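Long-range contacts in ABC transporter, substrate binding protein (Mannopine) (Agrobacterium fabrum, PDB 5L9S), which serves as the periplasmic solute-binding protein of an ABC transporter, probably for the opine mannopine, and is seen here in its open, unliganded form: residues Arg4-Thr9 / Val35-Thr40; Trp59-Asp64 / Asp236-Val241; Ala114-Glu119 / Glu203-Gln208; Ser122-Trp127 / Ala134-Ala139. All coordinates share one frame; numbering follows the deposited sequence.

Interaction 1: Arg4-Thr9 / Val35-Thr40; sequences RVVIAT and VTVSGT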
# COMPACT_ATOMS: atom_id res chain seq x y z
N ARG A 4 26.25 10.93 8.14
CA ARG A 4 25.58 9.74 7.65
C ARG A 4 24.14 9.64 8.17
O ARG A 4 23.74 10.42 9.06
CB ARG A 4 26.38 8.46 7.96
CG ARG A 4 26.72 8.25 9.43
CD ARG A 4 27.62 7.05 9.66
NE ARG A 4 27.05 6.13 10.65
CZ ARG A 4 27.05 4.81 10.55
NH1 ARG A 4 27.62 4.21 9.50
NH2 ARG A 4 26.50 4.06 11.50
N VAL A 5 23.34 8.73 7.56
CA VAL A 5 21.95 8.39 7.89
C VAL A 5 21.83 6.89 7.76
O VAL A 5 22.21 6.34 6.73
CB VAL A 5 20.85 9.04 7.00
CG1 VAL A 5 19.48 8.85 7.61
CG2 VAL A 5 21.10 10.51 6.74
N VAL A 6 21.23 6.23 8.77
CA VAL A 6 20.99 4.79 8.70
C VAL A 6 19.49 4.52 8.55
O VAL A 6 18.71 4.92 9.40
CB VAL A 6 21.68 3.96 9.82
CG1 VAL A 6 21.52 4.57 11.19
CG2 VAL A 6 21.26 2.48 9.79
N ILE A 7 19.11 3.90 7.43
CA ILE A 7 17.73 3.57 7.08
C ILE A 7 17.57 2.05 6.91
O ILE A 7 18.41 1.41 6.28
CB ILE A 7 17.20 4.39 5.84
CG1 ILE A 7 15.67 4.17 5.60
CG2 ILE A 7 18.01 4.16 4.56
CD1 ILE A 7 14.96 5.19 4.72
N ALA A 8 16.46 1.48 7.46
CA ALA A 8 16.15 0.05 7.30
C ALA A 8 15.00 -0.15 6.31
O ALA A 8 13.99 0.56 6.36
CB ALA A 8 15.82 -0.57 8.64
N THR A 9 15.18 -1.11 5.39
CA THR A 9 14.22 -1.49 4.34
C THR A 9 14.12 -3.03 4.34
O THR A 9 14.86 -3.68 5.08
CB THR A 9 14.66 -0.94 2.94
OG1 THR A 9 15.81 -1.65 2.46
CG2 THR A 9 14.93 0.56 2.92
N VAL A 35 23.46 4.77 4.82
CA VAL A 35 23.75 3.41 5.25
C VAL A 35 22.40 2.67 5.29
O VAL A 35 21.48 3.09 6.00
CB VAL A 35 24.48 3.36 6.63
CG1 VAL A 35 24.90 1.94 6.99
CG2 VAL A 35 25.70 4.27 6.63
N THR A 36 22.28 1.59 4.50
CA THR A 36 21.05 0.78 4.41
C THR A 36 21.17 -0.55 5.13
O THR A 36 22.18 -1.25 5.01
CB THR A 36 20.60 0.60 2.96
OG1 THR A 36 21.69 0.14 2.17
CG2 THR A 36 20.03 1.85 2.38
N VAL A 37 20.12 -0.90 5.91
CA VAL A 37 20.03 -2.14 6.67
C VAL A 37 18.81 -2.95 6.17
O VAL A 37 17.75 -2.37 5.94
CB VAL A 37 20.01 -1.89 8.20
CG1 VAL A 37 20.01 -3.20 8.97
CG2 VAL A 37 21.20 -1.04 8.62
N SER A 38 18.99 -4.26 5.93
CA SER A 38 17.90 -5.11 5.43
C SER A 38 17.35 -6.06 6.51
O SER A 38 18.10 -6.51 7.40
CB SER A 38 18.32 -5.86 4.16
OG SER A 38 18.78 -7.18 4.41
N GLY A 39 16.04 -6.34 6.41
CA GLY A 39 15.31 -7.23 7.29
C GLY A 39 13.83 -7.26 6.97
O GLY A 39 13.35 -6.39 6.25
N THR A 40 13.09 -8.25 7.51
CA THR A 40 11.64 -8.32 7.31
C THR A 40 10.96 -7.23 8.15
O THR A 40 11.59 -6.69 9.07
CB THR A 40 11.07 -9.73 7.62
OG1 THR A 40 11.08 -9.97 9.04
CG2 THR A 40 11.79 -10.84 6.86
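Strands 4-9 and 35-38 run in the same direction, their axes 4.6 Å apart and inclined by 28°, with V6, I7, A8 and T9 level with V35, T36, V37 and S38. The ladder alternates as parallel strands do: V35 N gives to V5 O (2.8 Å), V35 O takes from I7 N, V37 N gives to I7 O, and V37 O takes from T9 N. The last rung, G39 N to T9 O, is longer (3.2 Å) and bent to 137° at the hydrogen, where the second segment leaves the sheet. This is the beta-alpha-beta unit that begins the first lobe of the periplasmic-binding-protein fold, helix 12-30 making the crossover. On the face of V6, A8, V35 and V37, V6 CG2 stands anti to its backbone N and meets V37 CG2 diagonally at 3.7 Å, while W59 packs against the same patch. On the other face, the CG2 methyls of I7 and T36 lie side by side, pointing the same way, 3.8 Å apart. W22 and F23 of the crossover helix pack on I7, and T36 OG1 is bonded to R19. At the N-terminal end the exposed R4 bends at chi3 (-126°), bringing NH1 within 3.5 Å of V35 CG2. At the other, T40 is the N-cap of helix 41-53: its OG1 caps a helix backbone N, and the E43 carboxylate takes the T40 N-H.

Interaction 2: Trp59-Asp64 / Asp236-Val241; sequences WDLYLD and DRIALV
Strand 61-64 lies antiparallel to strand 236-240, the axes 4.7 Å apart and inclined by 152°. Y62 with A239 and D64 with R237 form the hydrogen-bonded pairs; A239 N to Y62 O (2.9 Å) is almost straight at 173°. Beyond them V241 N reaches D60 O from above the carbonyl plane, 41° out of it, and L240 CD1 rests against the same oxygen. Packing is tightest toward this end. L61 CD2 wedges between I238 CG2 (4.0 Å) and L240 CB (4.2 Å), and L63 CD2 lies alongside I238 CG1 at 3.8 Å, both leucines having CG anti to the carbonyl carbon. Helix 247-258 covers L61 with A250, L253 and I254. On the reverse face the Y62 ring, its CG held between backbone N and carbonyl carbon, has A239 CB over one face and V241 CG2 at its edge, 3.6 Å from CD1. The D64-D236 end is looser: apart from the backbone the two acids hardly meet, their OD1 atoms 6.4 Å apart, and D236 is partly exposed. Each carboxylate has its own partner, R45 in a salt bridge with D64 and the Y14 hydroxyl for D236, while the R237 guanidinium turns away to the carbonyl oxygens of D97 and G103. A late strand inserted antiparallel beside the parallel strands 33-38, 4-9 and 61-65 is the hallmark of a lobe in class II periplasmic binding proteins.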
# COMPACT_ATOMS: atom_id res chain seq x y z
N TRP A 59 19.76 2.82 14.33
CA TRP A 59 18.99 3.25 13.17
C TRP A 59 18.32 4.62 13.35
O TRP A 59 17.93 4.97 14.46
CB TRP A 59 17.92 2.21 12.82
CG TRP A 59 18.37 0.80 12.56
CD1 TRP A 59 19.65 0.34 12.48
CD2 TRP A 59 17.51 -0.32 12.32
NE1 TRP A 59 19.64 -1.01 12.23
CE2 TRP A 59 18.35 -1.44 12.11
CE3 TRP A 59 16.11 -0.49 12.26
CZ2 TRP A 59 17.83 -2.72 11.87
CZ3 TRP A 59 15.59 -1.75 12.00
CH2 TRP A 59 16.45 -2.84 11.79
N ASP A 60 18.20 5.38 12.24
CA ASP A 60 17.58 6.69 12.20
C ASP A 60 16.17 6.60 11.61
O ASP A 60 15.24 7.25 12.09
CB ASP A 60 18.42 7.64 11.33
CG ASP A 60 19.80 7.93 11.86
OD1 ASP A 60 19.91 8.61 12.89
OD2 ASP A 60 20.78 7.52 11.22
N LEU A 61 16.04 5.82 10.51
CA LEU A 61 14.79 5.66 9.76
C LEU A 61 14.55 4.21 9.42
O LEU A 61 15.49 3.44 9.29
CB LEU A 61 14.83 6.47 8.45
CG LEU A 61 14.99 7.98 8.51
CD1 LEU A 61 15.41 8.52 7.16
CD2 LEU A 61 13.72 8.66 8.98
N TYR A 62 13.28 3.85 9.25
CA TYR A 62 12.84 2.54 8.77
C TYR A 62 11.52 2.65 8.01
O TYR A 62 10.75 3.59 8.25
CB TYR A 62 12.82 1.45 9.86
CG TYR A 62 11.67 1.51 10.85
CD1 TYR A 62 11.70 2.38 11.93
CD2 TYR A 62 10.57 0.66 10.72
CE1 TYR A 62 10.65 2.42 12.86
CE2 TYR A 62 9.51 0.70 11.63
CZ TYR A 62 9.57 1.57 12.71
OH TYR A 62 8.53 1.63 13.62
N LEU A 63 11.28 1.73 7.07
CA LEU A 63 10.02 1.71 6.34
C LEU A 63 9.07 0.69 6.97
O LEU A 63 9.51 -0.36 7.41
CB LEU A 63 10.22 1.38 4.84
CG LEU A 63 11.17 2.26 4.03
CD1 LEU A 63 11.39 1.68 2.66
CD2 LEU A 63 10.64 3.69 3.90
N ASP A 64 7.78 0.99 6.97
CA ASP A 64 6.73 0.07 7.43
C ASP A 64 5.40 0.46 6.81
O ASP A 64 5.23 1.61 6.43
CB ASP A 64 6.62 0.05 8.97
CG ASP A 64 6.18 -1.29 9.56
OD1 ASP A 64 5.63 -2.13 8.80
OD2 ASP A 64 6.38 -1.50 10.78
N ASP A 236 3.51 2.41 2.25
CA ASP A 236 4.56 2.41 3.26
C ASP A 236 4.88 3.81 3.69
O ASP A 236 4.85 4.73 2.87
CB ASP A 236 5.85 1.74 2.71
CG ASP A 236 5.81 0.22 2.56
OD1 ASP A 236 4.72 -0.38 2.76
OD2 ASP A 236 6.86 -0.37 2.23
N ARG A 237 5.24 3.95 4.95
CA ARG A 237 5.66 5.22 5.54
C ARG A 237 7.14 5.17 5.94
O ARG A 237 7.64 4.10 6.29
CB ARG A 237 4.77 5.59 6.74
CG ARG A 237 3.27 5.56 6.41
CD ARG A 237 2.41 6.41 7.31
NE ARG A 237 2.57 7.80 6.92
CZ ARG A 237 1.64 8.52 6.30
NH1 ARG A 237 0.43 8.03 6.09
NH2 ARG A 237 1.92 9.76 5.93
N ILE A 238 7.85 6.33 5.87
CA ILE A 238 9.25 6.48 6.31
C ILE A 238 9.10 6.98 7.73
O ILE A 238 8.58 8.08 7.93
CB ILE A 238 10.09 7.50 5.46
CG1 ILE A 238 9.81 7.37 3.93
CG2 ILE A 238 11.60 7.40 5.80
CD1 ILE A 238 9.98 8.69 3.13
N ALA A 239 9.49 6.17 8.72
CA ALA A 239 9.37 6.56 10.13
C ALA A 239 10.74 6.90 10.74
O ALA A 239 11.75 6.30 10.38
CB ALA A 239 8.70 5.46 10.92
N LEU A 240 10.75 7.88 11.65
CA LEU A 240 11.94 8.35 12.38
C LEU A 240 11.99 7.68 13.75
O LEU A 240 11.05 7.83 14.53
CB LEU A 240 11.92 9.90 12.51
CG LEU A 240 13.03 10.59 13.34
CD1 LEU A 240 14.40 10.46 12.68
CD2 LEU A 240 12.71 12.05 13.53
N VAL A 241 13.04 6.85 13.97
CA VAL A 241 13.28 6.08 15.20
C VAL A 241 13.46 7.01 16.39
O VAL A 241 14.21 7.99 16.31
CB VAL A 241 14.47 5.09 15.04
CG1 VAL A 241 14.87 4.47 16.38
CG2 VAL A 241 14.14 4.01 14.01

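Interaction 3: Ala114-Glu119 / Glu203-Gln208; sequences AYKLNE and EYRVGQ. With ACT (acetate ion), chain C.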
# COMPACT_ATOMS: atom_id res chain seq x y z
N ALA A 114 -9.75 -7.11 -10.58
CA ALA A 114 -9.12 -7.55 -11.81
C ALA A 114 -10.01 -8.68 -12.35
O ALA A 114 -10.69 -9.38 -11.58
CB ALA A 114 -7.73 -8.06 -11.52
N TYR A 115 -10.05 -8.81 -13.68
CA TYR A 115 -10.89 -9.78 -14.37
C TYR A 115 -10.24 -10.32 -15.65
O TYR A 115 -9.40 -9.65 -16.26
CB TYR A 115 -12.25 -9.12 -14.70
CG TYR A 115 -12.11 -7.77 -15.37
CD1 TYR A 115 -11.82 -7.67 -16.73
CD2 TYR A 115 -12.21 -6.59 -14.64
CE1 TYR A 115 -11.59 -6.44 -17.33
CE2 TYR A 115 -11.99 -5.35 -15.24
CZ TYR A 115 -11.71 -5.27 -16.59
OH TYR A 115 -11.49 -4.06 -17.20
N LYS A 116 -10.68 -11.53 -16.10
CA LYS A 116 -10.26 -12.07 -17.40
C LYS A 116 -11.16 -11.42 -18.44
O LYS A 116 -12.38 -11.35 -18.22
CB LYS A 116 -10.42 -13.60 -17.49
CG LYS A 116 -9.80 -14.20 -18.75
CD LYS A 116 -9.85 -15.68 -18.76
CE LYS A 116 -9.48 -16.25 -20.11
NZ LYS A 116 -9.54 -17.74 -20.12
N LEU A 117 -10.59 -10.91 -19.53
CA LEU A 117 -11.38 -10.27 -20.59
C LEU A 117 -12.28 -11.29 -21.28
O LEU A 117 -11.81 -12.35 -21.71
CB LEU A 117 -10.50 -9.53 -21.61
CG LEU A 117 -9.42 -8.57 -21.09
CD1 LEU A 117 -8.58 -8.05 -22.23
CD2 LEU A 117 -10.02 -7.40 -20.36
N ASN A 118 -13.58 -11.02 -21.31
CA ASN A 118 -14.49 -11.93 -21.99
C ASN A 118 -14.75 -11.44 -23.39
O ASN A 118 -14.60 -10.25 -23.66
CB ASN A 118 -15.76 -12.23 -21.19
CG ASN A 118 -16.33 -11.06 -20.46
OD1 ASN A 118 -16.46 -11.07 -19.23
ND2 ASN A 118 -16.61 -10.00 -21.20
N GLU A 119 -15.08 -12.39 -24.30
CA GLU A 119 -15.26 -12.21 -25.73
C GLU A 119 -16.25 -11.09 -26.13
O GLU A 119 -15.95 -10.34 -27.06
CB GLU A 119 -15.60 -13.54 -26.44
CG GLU A 119 -16.93 -14.19 -26.09
CD GLU A 119 -17.43 -15.20 -27.12
OE1 GLU A 119 -17.70 -16.36 -26.73
OE2 GLU A 119 -17.56 -14.83 -28.31
N GLU A 203 -8.50 -20.55 -12.94
CA GLU A 203 -9.22 -20.99 -11.73
C GLU A 203 -10.24 -19.93 -11.25
O GLU A 203 -11.12 -20.23 -10.44
CB GLU A 203 -8.24 -21.39 -10.61
CG GLU A 203 -7.46 -22.67 -10.87
CD GLU A 203 -6.37 -23.00 -9.86
OE1 GLU A 203 -5.25 -23.38 -10.29
OE2 GLU A 203 -6.63 -22.89 -8.65
N TYR A 204 -10.11 -18.70 -11.77
CA TYR A 204 -11.01 -17.58 -11.51
C TYR A 204 -10.98 -16.61 -12.67
O TYR A 204 -9.96 -16.51 -13.40
CB TYR A 204 -10.72 -16.84 -10.17
CG TYR A 204 -9.47 -16.00 -10.16
CD1 TYR A 204 -9.51 -14.64 -10.49
CD2 TYR A 204 -8.26 -16.53 -9.74
CE1 TYR A 204 -8.37 -13.85 -10.43
CE2 TYR A 204 -7.11 -15.76 -9.70
CZ TYR A 204 -7.17 -14.41 -10.01
OH TYR A 204 -6.02 -13.66 -9.93
N ARG A 205 -12.11 -15.89 -12.82
CA ARG A 205 -12.36 -14.91 -13.87
C ARG A 205 -12.58 -13.47 -13.31
O ARG A 205 -12.44 -12.51 -14.07
CB ARG A 205 -13.52 -15.35 -14.77
CG ARG A 205 -13.22 -16.62 -15.57
CD ARG A 205 -14.23 -16.84 -16.68
NE ARG A 205 -13.92 -16.04 -17.87
CZ ARG A 205 -13.50 -16.54 -19.03
NH1 ARG A 205 -13.33 -17.85 -19.17
NH2 ARG A 205 -13.25 -15.74 -20.05
N VAL A 206 -12.94 -13.34 -12.02
CA VAL A 206 -13.15 -12.06 -11.34
C VAL A 206 -12.54 -12.14 -9.95
O VAL A 206 -12.91 -13.03 -9.19
CB VAL A 206 -14.64 -11.67 -11.26
CG1 VAL A 206 -14.80 -10.29 -10.63
CG2 VAL A 206 -15.30 -11.70 -12.64
N GLY A 207 -11.63 -11.23 -9.61
CA GLY A 207 -10.99 -11.27 -8.30
C GLY A 207 -10.41 -9.99 -7.77
O GLY A 207 -10.25 -9.02 -8.50
N GLN A 208 -10.13 -9.98 -6.47
CA GLN A 208 -9.49 -8.87 -5.79
C GLN A 208 -8.02 -9.30 -5.67
O GLN A 208 -7.72 -10.26 -4.95
CB GLN A 208 -10.11 -8.61 -4.41
CG GLN A 208 -9.34 -7.60 -3.59
CD GLN A 208 -10.00 -7.32 -2.27
OE1 GLN A 208 -10.89 -6.48 -2.15
NE2 GLN A 208 -9.55 -7.95 -1.22
C ACT C . -10.87 -3.76 -20.57
O ACT C . -9.76 -3.90 -19.95
OXT ACT C . -12.02 -3.97 -20.09
CH3 ACT C . -10.81 -3.29 -22.06
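Three backbone hydrogen bonds join segments 114-119 and 203-208, whose strands run antiparallel with axes 4.9 Å apart. A114 and G207 form a hydrogen-bonded pair, A114 N to G207 O and G207 N to A114 O both 2.9 Å, the former straight at 178°. Two residues on, past the non-hydrogen-bonded pair Y115 and V206, K116 N reaches R205 O from 26° above the carbonyl plane. G207 has no side chain, and Y204 CE1 crowds the position where a CB would stand. In the fold, the long strand 103-116 extends between the lobes and pairs with strand 206-210, which on its other edge pairs in parallel with strand 140-143 in the second lobe's sheet. Among charged groups, the extended K116 chain lies obliquely across the R205 guanidinium: CD sits over one face, offset toward the rim, 3.6 Å from NH2. The bend of R205 at chi3 (82°) turns the group under it. This leaves two like charges close, K116 NZ and R205 NH1 at 3.9 Å; D202, in long, weak ion pairs with both, may ease the repulsion. Apolar contact is slight, Y115 CB meeting V206 CG2 at 4.5 Å, though P124 packs against both residues. The Y115 hydroxyl gives a hydrogen bond to OXT of an acetate (2.9 Å), probably from the crystallisation liquor, whose O touches L117 CD2 at 3.5 Å.

Interaction 4: Ser122-Trp127 / Ala134-Ala139; sequences SNPQTW and AKFPGA
F136 lays one face of its ring over P124: P124 CB stands 4.2 Å from the ring centroid and 14° off the normal, a CH-pi contact, and P124 CG reaches F136 CG at 4.0 Å. The two side chains slide past each other in opposite directions. With CG anti to the carbonyl carbon (chi1 -49°), the CE1 edge of the ring also points at the S122-N123 backbone, CE1 coming obliquely to within 3.4 Å of N123 C and equally near S122 OG. P124 CA lies over the ring centre; K135, next to F136 in sequence, folds its CG over the opposite face near the rim, and the phenyl is thereby sandwiched between proline and lysine methylenes. The K135 ammonium ends 3.6 Å from S122 OG, near but not hydrogen-bonded. The two segments flank the short helix 127-130 in the connection that leads from the long strand 103-116 to strand 140-143 of the second lobe, and F136 against P124 closes the base of this excursion. T126 is the helix's N-cap, its OG1 bonded to D129 N, while the D129 carboxylate takes the Q125 N-H and its side chain touches both P124 and F136. Q125 NE2 turns back to N123 O in a weak bond (3.4 Å). Past the ring, the R140 guanidinium gathers the carbonyl oxygens of F136 and G138, G138 having a phi of 119° that suits glycine.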
# COMPACT_ATOMS: atom_id res chain seq x y z
N SER A 122 -17.97 -7.33 -22.15
CA SER A 122 -18.66 -6.92 -20.93
C SER A 122 -17.90 -7.42 -19.69
O SER A 122 -18.04 -8.58 -19.31
CB SER A 122 -20.11 -7.42 -20.92
OG SER A 122 -20.82 -6.90 -19.81
N ASN A 123 -17.13 -6.54 -19.07
CA ASN A 123 -16.34 -6.89 -17.90
C ASN A 123 -16.79 -6.16 -16.63
O ASN A 123 -17.39 -5.09 -16.72
CB ASN A 123 -14.86 -6.67 -18.19
CG ASN A 123 -14.39 -7.34 -19.45
OD1 ASN A 123 -13.99 -6.70 -20.41
ND2 ASN A 123 -14.46 -8.66 -19.48
N PRO A 124 -16.57 -6.75 -15.42
CA PRO A 124 -17.01 -6.07 -14.19
C PRO A 124 -16.17 -4.83 -13.91
O PRO A 124 -14.95 -4.86 -14.08
CB PRO A 124 -16.84 -7.12 -13.09
CG PRO A 124 -16.31 -8.34 -13.76
CD PRO A 124 -15.86 -8.01 -15.12
N GLN A 125 -16.81 -3.72 -13.50
CA GLN A 125 -16.06 -2.49 -13.26
C GLN A 125 -16.10 -1.99 -11.81
O GLN A 125 -15.31 -1.13 -11.43
CB GLN A 125 -16.49 -1.39 -14.26
CG GLN A 125 -16.16 -1.73 -15.73
CD GLN A 125 -14.72 -2.15 -15.94
OE1 GLN A 125 -13.77 -1.40 -15.69
NE2 GLN A 125 -14.52 -3.37 -16.40
N THR A 126 -17.02 -2.54 -10.98
CA THR A 126 -17.17 -2.16 -9.59
C THR A 126 -17.21 -3.39 -8.70
O THR A 126 -17.37 -4.50 -9.20
CB THR A 126 -18.45 -1.34 -9.39
OG1 THR A 126 -19.56 -2.17 -9.67
CG2 THR A 126 -18.49 -0.08 -10.24
N TRP A 127 -17.13 -3.19 -7.38
CA TRP A 127 -17.27 -4.28 -6.42
C TRP A 127 -18.71 -4.87 -6.50
O TRP A 127 -18.88 -6.08 -6.33
CB TRP A 127 -16.91 -3.80 -5.00
CG TRP A 127 -15.47 -3.41 -4.86
CD1 TRP A 127 -14.98 -2.19 -4.47
CD2 TRP A 127 -14.32 -4.25 -5.08
NE1 TRP A 127 -13.61 -2.22 -4.42
CE2 TRP A 127 -13.18 -3.47 -4.80
CE3 TRP A 127 -14.16 -5.60 -5.45
CZ2 TRP A 127 -11.88 -3.98 -4.94
CZ3 TRP A 127 -12.87 -6.10 -5.59
CH2 TRP A 127 -11.75 -5.30 -5.34
N ALA A 134 -25.06 -12.98 -12.34
CA ALA A 134 -25.98 -13.00 -13.47
C ALA A 134 -25.28 -12.41 -14.73
O ALA A 134 -25.09 -13.13 -15.71
CB ALA A 134 -27.24 -12.22 -13.14
N LYS A 135 -24.85 -11.14 -14.66
CA LYS A 135 -24.21 -10.41 -15.75
C LYS A 135 -22.75 -10.81 -15.95
O LYS A 135 -22.23 -10.75 -17.07
CB LYS A 135 -24.29 -8.90 -15.45
CG LYS A 135 -23.96 -8.02 -16.64
CD LYS A 135 -24.17 -6.55 -16.35
CE LYS A 135 -24.11 -5.77 -17.65
NZ LYS A 135 -22.96 -4.83 -17.71
N PHE A 136 -22.08 -11.15 -14.86
CA PHE A 136 -20.67 -11.53 -14.92
C PHE A 136 -20.47 -12.87 -14.27
O PHE A 136 -20.25 -12.92 -13.05
CB PHE A 136 -19.76 -10.46 -14.29
CG PHE A 136 -20.06 -9.08 -14.81
CD1 PHE A 136 -19.65 -8.69 -16.08
CD2 PHE A 136 -20.79 -8.18 -14.04
CE1 PHE A 136 -19.97 -7.43 -16.57
CE2 PHE A 136 -21.10 -6.91 -14.54
CZ PHE A 136 -20.67 -6.54 -15.79
N PRO A 137 -20.61 -13.99 -15.03
CA PRO A 137 -20.42 -15.31 -14.42
C PRO A 137 -18.94 -15.68 -14.29
O PRO A 137 -18.05 -14.98 -14.80
CB PRO A 137 -21.20 -16.25 -15.35
CG PRO A 137 -21.57 -15.44 -16.57
CD PRO A 137 -20.91 -14.10 -16.48
N GLY A 138 -18.71 -16.79 -13.60
CA GLY A 138 -17.38 -17.33 -13.34
C GLY A 138 -17.04 -17.43 -11.86
O GLY A 138 -17.83 -17.06 -10.98
N ALA A 139 -15.83 -17.93 -11.60
CA ALA A 139 -15.31 -18.11 -10.26
C ALA A 139 -14.69 -16.81 -9.74
O ALA A 139 -14.03 -16.09 -10.52
CB ALA A 139 -14.29 -19.22 -10.30

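The four contacts form two pairs on opposite sides of the chain's centre, one in each lobe. Interactions 1 and 2 have centres 9 Å apart and share the first lobe's sheet, where strands 4-9 and 61-65 are neighbours; interaction 1 closes before interaction 2 opens. Interactions 3 and 4, 8 Å apart, meet in the second lobe through R205 N and A139 O. Interaction 4 is nested in the loop closed by interaction 3, which itself lies inside that of interaction 2. Centres of interactions 2 and 3 are 37 Å apart, yet the neighbouring long strands 224-240 and 103-116 connect them, consistent with a hinge between lobes that close on ligand.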